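Local atomic coordinates of photoreceptor-histidine kinase BphP (Stigmatella aurantiaca DW4/3-1, PDB entry 6BAF), a protein that probably senses red and far-red light through a bound bilin chromophore and passes the signal to a histidine kinase output. Residues E6-P11 with V236-S241; P11-P16 with P217-A222; G18-L23 with L230-S235. One frame throughout, in Å; residues are numbered along the deposited sequence.

Interaction 1: residues E6-P11 with V236-S241; sequences EPIHIP and VLRSVS. With BLR (3-[5-[(Z)-(4-ethenyl-3-methyl-5-oxidanylidene-pyrrol-2-ylidene)methyl]-2-[[5-[(Z)-(3-ethenyl-4-methyl-5-oxidanylidene-pyrrol-2-ylidene)methyl]-3-(3-hydroxy-3-oxopropyl)-4-methyl-1H-pyrrol-2-yl]methyl]-4-methyl-1H-pyrrol-3-yl]propanoic acid), chain B.
A polar contact between two loops, centred on Arg-238 and the carbonyl of Ile-8, lies where the N-terminal segment threads the lasso of the phytochrome knot and forms part of the wall of the bilin pocket. The guanidinium of Arg-238 meets one propionate of BLR edge-on, with nearly straight bonds from NH1 to O1D (2.8 Å) and from NH2 to O2D (2.8 Å). NH2 gives a second, more bent bond to Ile-8 O (3.0 Å, 142° at the hydrogen), standing above the carbonyl plane. A fold at chi3 (60°) turns the guanidinium to propionate and carbonyl together. Ser-241 N adds a bond to O2D (2.9 Å), so two protein residues grip that oxygen. A water bridges Ile-8 O and Ser-239 O, donating to each. Ser-241 is the N-cap of helix 242-251; its OG lies 2.9 Å from both OE1 and OE2 of Glu-6, at best one weak bond, since a single hydroxyl proton cannot serve both. The ring of Pro-11 crosses the Arg-238 chain at about a right angle, CG to CG 3.9 Å. Beside the chromophore, Ile-8 CG2 packs 3.9 Å from Ser-241 CB and against methyl CMD of BLR.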
loop_
_atom_site.group_PDB
_atom_site.type_symbol
_atom_site.label_atom_id
_atom_site.label_comp_id
_atom_site.label_asym_id
_atom_site.label_seq_id
_atom_site.Cartn_x
_atom_site.Cartn_y
_atom_site.Cartn_z
ATOM N N GLU A 6 -20.710 0.921 31.105
ATOM C CA GLU A 6 -20.747 2.218 30.444
ATOM C C GLU A 6 -20.819 2.018 28.934
ATOM O O GLU A 6 -20.057 1.212 28.394
ATOM C CB GLU A 6 -19.506 3.019 30.795
ATOM C CG GLU A 6 -19.333 4.242 29.920
ATOM C CD GLU A 6 -17.878 4.738 29.880
ATOM O OE1 GLU A 6 -16.980 3.958 30.351
ATOM O OE2 GLU A 6 -17.664 5.891 29.375
ATOM N N PRO A 7 -21.730 2.681 28.230
ATOM C CA PRO A 7 -21.868 2.392 26.800
ATOM C C PRO A 7 -20.566 2.574 26.007
ATOM O O PRO A 7 -19.920 1.564 25.708
ATOM C CB PRO A 7 -22.980 3.351 26.350
ATOM C CG PRO A 7 -23.834 3.500 27.562
ATOM C CD PRO A 7 -22.890 3.428 28.756
ATOM N N ILE A 8 -20.209 3.793 25.623
ATOM C CA ILE A 8 -18.960 4.237 24.967
ATOM C C ILE A 8 -19.207 4.533 23.498
ATOM O O ILE A 8 -18.599 5.459 22.965
ATOM C CB ILE A 8 -17.700 3.338 25.155
ATOM C CG1 ILE A 8 -17.589 2.153 24.168
ATOM C CG2 ILE A 8 -17.403 3.042 26.680
ATOM C CD1 ILE A 8 -16.208 1.498 24.173
ATOM N N HIS A 9 -20.166 3.865 22.852
ATOM C CA HIS A 9 -20.447 4.123 21.439
ATOM C C HIS A 9 -21.433 5.271 21.218
ATOM O O HIS A 9 -21.668 5.660 20.069
ATOM C CB HIS A 9 -20.982 2.860 20.759
ATOM C CG HIS A 9 -22.258 2.356 21.379
ATOM N ND1 HIS A 9 -22.342 2.003 22.713
ATOM C CD2 HIS A 9 -23.508 2.197 20.865
ATOM C CE1 HIS A 9 -23.587 1.646 22.997
ATOM N NE2 HIS A 9 -24.314 1.750 21.895
ATOM N N ILE A 10 -21.990 5.858 22.269
ATOM C CA ILE A 10 -22.919 6.976 22.070
ATOM C C ILE A 10 -22.548 8.110 23.019
ATOM O O ILE A 10 -23.392 8.536 23.819
ATOM C CB ILE A 10 -24.379 6.544 22.300
ATOM C CG1 ILE A 10 -24.475 5.700 23.586
ATOM C CG2 ILE A 10 -24.914 5.741 21.111
ATOM C CD1 ILE A 10 -25.953 5.380 24.056
ATOM N N PRO A 11 -21.323 8.636 22.979
ATOM C CA PRO A 11 -21.004 9.763 23.870
ATOM C C PRO A 11 -21.722 11.057 23.524
ATOM O O PRO A 11 -21.756 11.963 24.360
ATOM C CB PRO A 11 -19.479 9.925 23.699
ATOM C CG PRO A 11 -19.235 9.455 22.242
ATOM C CD PRO A 11 -20.135 8.211 22.184
ATOM N N VAL A 236 -14.097 7.812 13.646
ATOM C CA VAL A 236 -12.726 7.954 14.140
ATOM C C VAL A 236 -12.630 9.113 15.126
ATOM O O VAL A 236 -11.712 9.152 15.955
ATOM C CB VAL A 236 -11.736 8.145 12.965
ATOM C CG1 VAL A 236 -12.047 7.159 11.840
ATOM C CG2 VAL A 236 -11.848 9.524 12.383
ATOM N N LEU A 237 -13.568 10.055 15.079
ATOM C CA LEU A 237 -13.516 11.190 15.984
ATOM C C LEU A 237 -14.280 10.966 17.280
ATOM O O LEU A 237 -14.380 11.907 18.079
ATOM C CB LEU A 237 -14.070 12.425 15.285
ATOM C CG LEU A 237 -13.236 12.904 14.103
ATOM C CD1 LEU A 237 -13.968 14.011 13.371
ATOM C CD2 LEU A 237 -11.830 13.337 14.558
ATOM N N ARG A 238 -14.861 9.789 17.470
ATOM C CA ARG A 238 -15.682 9.481 18.650
ATOM C C ARG A 238 -14.964 9.878 19.938
ATOM O O ARG A 238 -13.825 9.470 20.180
ATOM C CB ARG A 238 -16.003 7.978 18.684
ATOM C CG ARG A 238 -16.826 7.516 19.910
ATOM C CD ARG A 238 -17.045 5.993 19.943
ATOM N NE ARG A 238 -15.769 5.276 19.986
ATOM C CZ ARG A 238 -15.131 4.978 21.112
ATOM N NH1 ARG A 238 -13.962 4.360 21.052
ATOM N NH2 ARG A 238 -15.663 5.297 22.303
ATOM N N SER A 239 -15.638 10.667 20.778
ATOM C CA SER A 239 -15.063 11.021 22.065
ATOM C C SER A 239 -14.956 9.785 22.933
ATOM O O SER A 239 -15.916 9.012 23.054
ATOM C CB SER A 239 -15.925 12.085 22.754
ATOM O OG SER A 239 -15.257 12.542 23.917
ATOM N N VAL A 240 -13.800 9.574 23.564
ATOM C CA VAL A 240 -13.652 8.265 24.201
ATOM C C VAL A 240 -14.074 8.342 25.662
ATOM O O VAL A 240 -14.246 9.430 26.224
ATOM C CB VAL A 240 -12.222 7.703 24.076
ATOM C CG1 VAL A 240 -11.800 7.604 22.583
ATOM C CG2 VAL A 240 -11.269 8.517 24.917
ATOM N N SER A 241 -14.229 7.188 26.281
ATOM C CA SER A 241 -14.792 7.153 27.617
ATOM C C SER A 241 -13.977 8.012 28.588
ATOM O O SER A 241 -12.737 7.899 28.628
ATOM C CB SER A 241 -14.872 5.716 28.085
ATOM O OG SER A 241 -14.780 5.644 29.491
HETATM C CHA BLR B . -9.791 1.473 26.592
HETATM N NA BLR B . -7.720 0.734 27.851
HETATM C C1A BLR B . -8.344 1.070 26.713
HETATM C C2A BLR B . -7.463 0.990 25.630
HETATM C C3A BLR B . -6.275 0.568 26.110
HETATM C C4A BLR B . -6.443 0.428 27.496
HETATM C CMA BLR B . -5.006 0.307 25.244
HETATM C CAA BLR B . -7.830 1.305 24.179
HETATM C CBA BLR B . -7.793 2.823 23.864
HETATM C CGA BLR B . -6.356 3.336 23.683
HETATM O O1A BLR B . -5.666 2.807 22.763
HETATM O O2A BLR B . -5.843 4.259 24.426
HETATM C CHB BLR B . -5.468 -0.032 28.558
HETATM N NB BLR B . -3.366 1.139 27.814
HETATM C C1B BLR B . -4.170 0.070 28.519
HETATM C C2B BLR B . -3.192 -0.819 29.192
HETATM C C3B BLR B . -1.875 -0.395 28.945
HETATM C C4B BLR B . -1.896 0.822 28.087
HETATM C CMB BLR B . -3.528 -2.056 30.032
HETATM O OB BLR B . -0.986 1.461 27.692
HETATM C CAB BLR B . -0.648 -1.148 29.486
HETATM C CBB BLR B . 0.575 -0.826 29.133
HETATM N NC BLR B . -9.973 1.264 32.105
HETATM C C1C BLR B . -9.520 0.968 33.524
HETATM C C2C BLR B . -10.773 0.871 34.331
HETATM C C3C BLR B . -11.930 1.060 33.531
HETATM C C4C BLR B . -11.492 1.319 32.123
HETATM C CMC BLR B . -10.754 0.574 35.815
HETATM O OC BLR B . -8.410 0.855 33.919
HETATM C CAC BLR B . -13.390 1.028 34.025
HETATM C CBC BLR B . -13.881 -0.011 34.723
HETATM C CHD BLR B . -12.277 1.546 31.116
HETATM N ND BLR B . -10.516 1.334 29.075
HETATM C C1D BLR B . -11.837 1.626 29.676
HETATM C C2D BLR B . -12.786 2.053 28.661
HETATM C C3D BLR B . -12.084 2.006 27.383
HETATM C C4D BLR B . -10.665 1.545 27.592
HETATM C CMD BLR B . -14.249 2.439 28.917
HETATM C CAD BLR B . -12.670 2.383 26.039
HETATM C CBD BLR B . -12.258 3.811 25.717
HETATM C CGD BLR B . -13.042 4.069 24.445
HETATM O O1D BLR B . -12.798 3.361 23.409
HETATM O O2D BLR B . -13.982 4.921 24.474
HETATM O O HOH W 1 -17.056 7.200 24.661
#

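Interaction 2: residues P11-P16 with P217-A222; sequences PGAIQP and PARVRA
Ala-13 and Ile-14 pair with Arg-219 and Ala-218 to extend the five-stranded antiparallel PAS sheet, within the knotted region of the phytochrome fold. Strand 13-14 is outermost, and strand 218-222, which comes from the GAF sequence range, lies between it and strand 30-34.

Three backbone hydrogen bonds join the segments. Ile-14 and Ala-218 form a hydrogen-bonded pair, Ala-218 N to Ile-14 O at 2.9 Å and Ile-14 N to Ala-218 O at 3.0 Å. Val-220 N reaches Gly-12 O at 3.0 Å. Ala-13 and Arg-219 form the adjoining non-hydrogen-bonded pair, where the chains come close and Ala-13 CA makes a CA-H...O contact with Ala-218 O at 3.3 Å. Gly-12, with phi at 80°, turns the chain from Pro-11 into the strand. On its other side the chain is bonded too: the backbones of Ala-13 and Gln-15 hydrogen-bond to those of Ser-239 and Leu-237.

Side-chain contacts divide between the faces. On the side of Ile-14 and Ala-218, Ile-14 CG1 lies 4.0 Å from Ala-218 CB, while its CG2 branch meets Val-220 CG2, the two side chains crossing at about a right angle. With chi1 at 62°, CG1 lies between the backbone N and carbonyl carbon and reaches Ala-218, which leaves CG2 to face Val-220. Leu-20 of strand 19-23 packs against both Ile-14 and Val-220. Pro-16 CB approaches the Ala-218 methyl from beyond the strand.

On the side of Ala-13 and Arg-219, the Ala-13 methyl touches Pro-217 CB at 3.6 Å. The Arg-219 chain bends at chi2 and chi3 and lays its guanidinium flat against the same methyl: Ala-13 CB sits over the centre of one face, 3.9 Å from CZ.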
loop_
_atom_site.group_PDB
_atom_site.type_symbol
_atom_site.label_atom_id
_atom_site.label_comp_id
_atom_site.label_asym_id
_atom_site.label_seq_id
_atom_site.Cartn_x
_atom_site.Cartn_y
_atom_site.Cartn_z
ATOM N N PRO A 11 -21.323 8.636 22.979
ATOM C CA PRO A 11 -21.004 9.763 23.870
ATOM C C PRO A 11 -21.722 11.057 23.524
ATOM O O PRO A 11 -21.756 11.963 24.360
ATOM C CB PRO A 11 -19.479 9.925 23.699
ATOM C CG PRO A 11 -19.235 9.455 22.242
ATOM C CD PRO A 11 -20.135 8.211 22.184
ATOM N N GLY A 12 -22.269 11.220 22.330
ATOM C CA GLY A 12 -22.867 12.507 22.027
ATOM C C GLY A 12 -21.886 13.577 21.640
ATOM O O GLY A 12 -22.308 14.728 21.365
ATOM N N ALA A 13 -20.591 13.234 21.560
ATOM C CA ALA A 13 -19.556 14.228 21.317
ATOM C C ALA A 13 -18.385 13.587 20.587
ATOM O O ALA A 13 -18.219 12.361 20.584
ATOM C CB ALA A 13 -19.080 14.857 22.629
ATOM N N ILE A 14 -17.552 14.441 19.995
ATOM C CA ILE A 14 -16.370 14.016 19.276
ATOM C C ILE A 14 -15.130 14.734 19.814
ATOM O O ILE A 14 -15.204 15.740 20.527
ATOM C CB ILE A 14 -16.493 14.276 17.766
ATOM C CG1 ILE A 14 -16.646 15.764 17.540
ATOM C CG2 ILE A 14 -17.594 13.470 17.151
ATOM C CD1 ILE A 14 -16.193 16.160 16.186
ATOM N N GLN A 15 -13.984 14.222 19.404
ATOM C CA GLN A 15 -12.717 14.874 19.662
ATOM C C GLN A 15 -12.603 16.043 18.705
ATOM O O GLN A 15 -12.852 15.881 17.508
ATOM C CB GLN A 15 -11.584 13.875 19.459
ATOM C CG GLN A 15 -11.662 12.674 20.392
ATOM C CD GLN A 15 -10.515 11.691 20.174
ATOM O OE1 GLN A 15 -9.343 12.082 20.212
ATOM N NE2 GLN A 15 -10.843 10.417 19.928
ATOM N N PRO A 16 -12.278 17.245 19.182
ATOM C CA PRO A 16 -12.513 18.442 18.369
ATOM C C PRO A 16 -11.480 18.730 17.294
ATOM O O PRO A 16 -11.583 19.790 16.666
ATOM C CB PRO A 16 -12.526 19.565 19.422
ATOM C CG PRO A 16 -11.667 19.033 20.527
ATOM C CD PRO A 16 -11.912 17.564 20.575
ATOM N N PRO A 217 -14.735 18.015 24.626
ATOM C CA PRO A 217 -15.580 17.283 23.666
ATOM C C PRO A 217 -16.499 18.239 22.923
ATOM O O PRO A 217 -17.004 19.201 23.498
ATOM C CB PRO A 217 -16.359 16.298 24.554
ATOM C CG PRO A 217 -15.483 16.088 25.777
ATOM C CD PRO A 217 -14.874 17.495 26.000
ATOM N N ALA A 218 -16.621 18.055 21.604
ATOM C CA ALA A 218 -17.485 18.909 20.782
ATOM C C ALA A 218 -18.831 18.194 20.588
ATOM O O ALA A 218 -18.893 17.147 19.924
ATOM C CB ALA A 218 -16.833 19.227 19.436
ATOM N N ARG A 219 -19.895 18.735 21.192
ATOM C CA ARG A 219 -21.218 18.115 21.090
ATOM C C ARG A 219 -21.670 18.043 19.635
ATOM O O ARG A 219 -21.389 18.927 18.822
ATOM C CB ARG A 219 -22.269 18.886 21.921
ATOM C CG ARG A 219 -21.903 18.966 23.404
ATOM C CD ARG A 219 -22.340 17.714 24.155
ATOM N NE ARG A 219 -21.245 17.341 25.061
ATOM C CZ ARG A 219 -21.133 16.180 25.727
ATOM N NH1 ARG A 219 -22.080 15.225 25.591
ATOM N NH2 ARG A 219 -20.051 15.985 26.516
ATOM N N VAL A 220 -22.380 16.970 19.315
ATOM C CA VAL A 220 -22.980 16.806 17.998
ATOM C C VAL A 220 -24.401 17.344 18.086
ATOM O O VAL A 220 -25.240 16.773 18.791
ATOM C CB VAL A 220 -22.976 15.343 17.547
ATOM C CG1 VAL A 220 -23.566 15.265 16.174
ATOM C CG2 VAL A 220 -21.538 14.788 17.557
ATOM N N ARG A 221 -24.663 18.446 17.386
ATOM C CA ARG A 221 -25.986 19.057 17.343
ATOM C C ARG A 221 -26.776 18.462 16.189
ATOM O O ARG A 221 -26.205 18.095 15.163
ATOM C CB ARG A 221 -25.895 20.580 17.137
ATOM C CG ARG A 221 -24.866 21.293 18.001
ATOM C CD ARG A 221 -25.420 21.887 19.310
ATOM N NE ARG A 221 -24.417 22.749 19.971
ATOM C CZ ARG A 221 -24.197 24.037 19.656
ATOM N NH1 ARG A 221 -24.910 24.645 18.692
ATOM N NH2 ARG A 221 -23.257 24.727 20.304
ATOM N N ALA A 222 -28.103 18.433 16.325
ATOM C CA ALA A 222 -28.956 17.821 15.317
ATOM C C ALA A 222 -30.177 18.701 15.046
ATOM O O ALA A 222 -30.599 19.491 15.893
ATOM C CB ALA A 222 -29.386 16.415 15.775
#

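Interaction 3: residues G18-L23 with L230-S235; sequences GVLLVL and LDLSFS
Leu-20 and Val-22 meet Leu-230, Leu-232 and Ser-235 through side-chain ends alone: no hydrogen bond crosses, and even the nearest CA pair, Leu-20 with Ser-235, is 8.5 Å apart. A strand of the PAS sheet thus packs on a loop without sharing any backbone pairing with it.

Leu-20 does most of the work by sending its two methyls to different partners. CG stands anti to the backbone N, and a chi2 of 136°, away from a staggered value, rotates the fork so that each methyl faces its own. CD2 lies 3.7 Å from Leu-230 CD1, with the two side chains sliding past each other in opposite directions. CD1 goes to Leu-232 CD2, also at 3.7 Å, where the chains meet at an oblique angle, and to Ser-235 OG at 3.6 Å. That last approach is a methyl against a hydroxyl and no bond; Ser-235 OG makes a weak hydrogen bond with Leu-237 N.

Val-22, two residues on and facing the same way, adds a second point of attachment. Its CG2 meets Leu-230 tip to tip, 3.6 Å from CD1, the same Leu-230 methyl that touches Leu-20. Leu-230 brings it there with a chi1 of -130°, far from a staggered position. Leu-20 also rests on Ile-105 and Glu-107 of strand 103-110, and Val-22 on Thr-31 and His-32 of strand 30-34.

The loop keeps its shape by its own bonds. Asp-231 OD1 accepts from Ser-233 N (2.9 Å) and from Ser-233 OG (2.6 Å), the first bond closing an Asx turn. Ser-235 N to Leu-232 O, at 2.9 Å, closes a type I turn, which brings Leu-232 and Ser-235 to the same methyl of Leu-20. Such packing of a lasso from the GAF range onto the PAS sheet belongs to the knot of phytochromes.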
loop_
_atom_site.group_PDB
_atom_site.type_symbol
_atom_site.label_atom_id
_atom_site.label_comp_id
_atom_site.label_asym_id
_atom_site.label_seq_id
_atom_site.Cartn_x
_atom_site.Cartn_y
_atom_site.Cartn_z
ATOM N N GLY A 18 -11.291 17.280 14.451
ATOM C CA GLY A 18 -11.991 17.137 13.185
ATOM C C GLY A 18 -13.443 17.549 13.372
ATOM O O GLY A 18 -13.859 17.917 14.469
ATOM N N VAL A 19 -14.200 17.501 12.279
ATOM C CA VAL A 19 -15.619 17.820 12.324
ATOM C C VAL A 19 -16.379 16.560 11.943
ATOM O O VAL A 19 -15.965 15.838 11.036
ATOM C CB VAL A 19 -16.004 18.995 11.394
ATOM C CG1 VAL A 19 -17.540 19.054 11.215
ATOM C CG2 VAL A 19 -15.559 20.290 12.007
ATOM N N LEU A 20 -17.486 16.297 12.635
ATOM C CA LEU A 20 -18.400 15.229 12.255
ATOM C C LEU A 20 -19.694 15.824 11.704
ATOM O O LEU A 20 -20.298 16.692 12.338
ATOM C CB LEU A 20 -18.690 14.343 13.446
ATOM C CG LEU A 20 -19.549 13.123 13.107
ATOM C CD1 LEU A 20 -18.989 11.875 13.779
ATOM C CD2 LEU A 20 -21.030 13.404 13.508
ATOM N N LEU A 21 -20.106 15.363 10.529
ATOM C CA LEU A 21 -21.394 15.687 9.930
ATOM C C LEU A 21 -22.189 14.405 9.723
ATOM O O LEU A 21 -21.611 13.354 9.447
ATOM C CB LEU A 21 -21.204 16.374 8.580
ATOM C CG LEU A 21 -20.256 17.567 8.532
ATOM C CD1 LEU A 21 -20.129 17.999 7.086
ATOM C CD2 LEU A 21 -20.771 18.733 9.411
ATOM N N VAL A 22 -23.519 14.470 9.858
ATOM C CA VAL A 22 -24.395 13.397 9.395
ATOM C C VAL A 22 -25.207 13.934 8.222
ATOM O O VAL A 22 -25.693 15.073 8.261
ATOM C CB VAL A 22 -25.312 12.866 10.499
ATOM C CG1 VAL A 22 -26.225 11.812 9.933
ATOM C CG2 VAL A 22 -24.493 12.299 11.678
ATOM N N LEU A 23 -25.320 13.125 7.170
ATOM C CA LEU A 23 -25.890 13.499 5.882
ATOM C C LEU A 23 -27.097 12.629 5.570
ATOM O O LEU A 23 -27.044 11.395 5.718
ATOM C CB LEU A 23 -24.859 13.323 4.763
ATOM C CG LEU A 23 -23.502 14.019 4.912
ATOM C CD1 LEU A 23 -22.618 13.609 3.737
ATOM C CD2 LEU A 23 -23.702 15.464 4.872
ATOM N N LEU A 230 -26.507 9.375 18.477
ATOM C CA LEU A 230 -25.775 8.966 17.283
ATOM C C LEU A 230 -24.855 7.813 17.647
ATOM O O LEU A 230 -23.983 7.967 18.507
ATOM C CB LEU A 230 -24.911 10.114 16.772
ATOM C CG LEU A 230 -24.959 10.533 15.332
ATOM C CD1 LEU A 230 -23.667 11.236 14.994
ATOM C CD2 LEU A 230 -25.314 9.429 14.358
ATOM N N ASP A 231 -25.015 6.687 16.994
ATOM C CA ASP A 231 -24.120 5.567 17.232
ATOM C C ASP A 231 -22.795 5.872 16.535
ATOM O O ASP A 231 -22.723 5.904 15.290
ATOM C CB ASP A 231 -24.744 4.273 16.720
ATOM C CG ASP A 231 -23.911 3.063 17.057
ATOM O OD1 ASP A 231 -22.650 3.176 17.115
ATOM O OD2 ASP A 231 -24.503 1.990 17.266
ATOM N N LEU A 232 -21.743 6.085 17.328
ATOM C CA LEU A 232 -20.449 6.526 16.795
ATOM C C LEU A 232 -19.423 5.390 16.759
ATOM O O LEU A 232 -18.219 5.645 16.618
ATOM C CB LEU A 232 -19.933 7.696 17.626
ATOM C CG LEU A 232 -20.765 8.977 17.477
ATOM C CD1 LEU A 232 -20.261 10.041 18.407
ATOM C CD2 LEU A 232 -20.690 9.497 16.029
ATOM N N SER A 233 -19.883 4.142 16.893
ATOM C CA SER A 233 -19.032 2.962 16.867
ATOM C C SER A 233 -17.939 2.998 15.801
ATOM O O SER A 233 -16.816 2.600 16.099
ATOM C CB SER A 233 -19.871 1.693 16.654
ATOM O OG SER A 233 -20.727 1.473 17.759
ATOM N N PHE A 234 -18.235 3.436 14.571
ATOM C CA PHE A 234 -17.266 3.382 13.475
ATOM C C PHE A 234 -16.714 4.744 13.133
ATOM O O PHE A 234 -16.138 4.934 12.054
ATOM C CB PHE A 234 -17.881 2.718 12.244
ATOM C CG PHE A 234 -18.123 1.280 12.463
ATOM C CD1 PHE A 234 -17.066 0.378 12.407
ATOM C CD2 PHE A 234 -19.368 0.829 12.838
ATOM C CE1 PHE A 234 -17.271 -0.962 12.651
ATOM C CE2 PHE A 234 -19.583 -0.508 13.088
ATOM C CZ PHE A 234 -18.540 -1.410 13.000
ATOM N N SER A 235 -16.882 5.706 14.032
ATOM C CA SER A 235 -16.405 7.060 13.796
ATOM C C SER A 235 -15.025 7.250 14.423
ATOM O O SER A 235 -14.794 6.873 15.589
ATOM C CB SER A 235 -17.421 8.044 14.371
ATOM O OG SER A 235 -16.762 9.224 14.773
#

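All three contacts join the N-terminal PAS range to the GAF range around one knot, with centres 9 to 10 Å apart. Interaction 3 is fully buried and almost wholly apolar, with no hydrogen bond crossing; interactions 1 and 2 are partly buried. Interaction 2 builds sheet by backbone pairing, whereas interaction 1 is polar and includes the bilin propionate. Interactions 1 and 2 share Pro-11, and strand 13-14 lies between strand 218-222 and loop 236-241. His-9 O to Leu-232 N, probably a hydrogen bond, connects interaction 1 with interaction 3. Interactions 2 and 3 both reach the PAS sheet, and Leu-232 CD1 packs near Pro-11 CG and Ala-13 O between them.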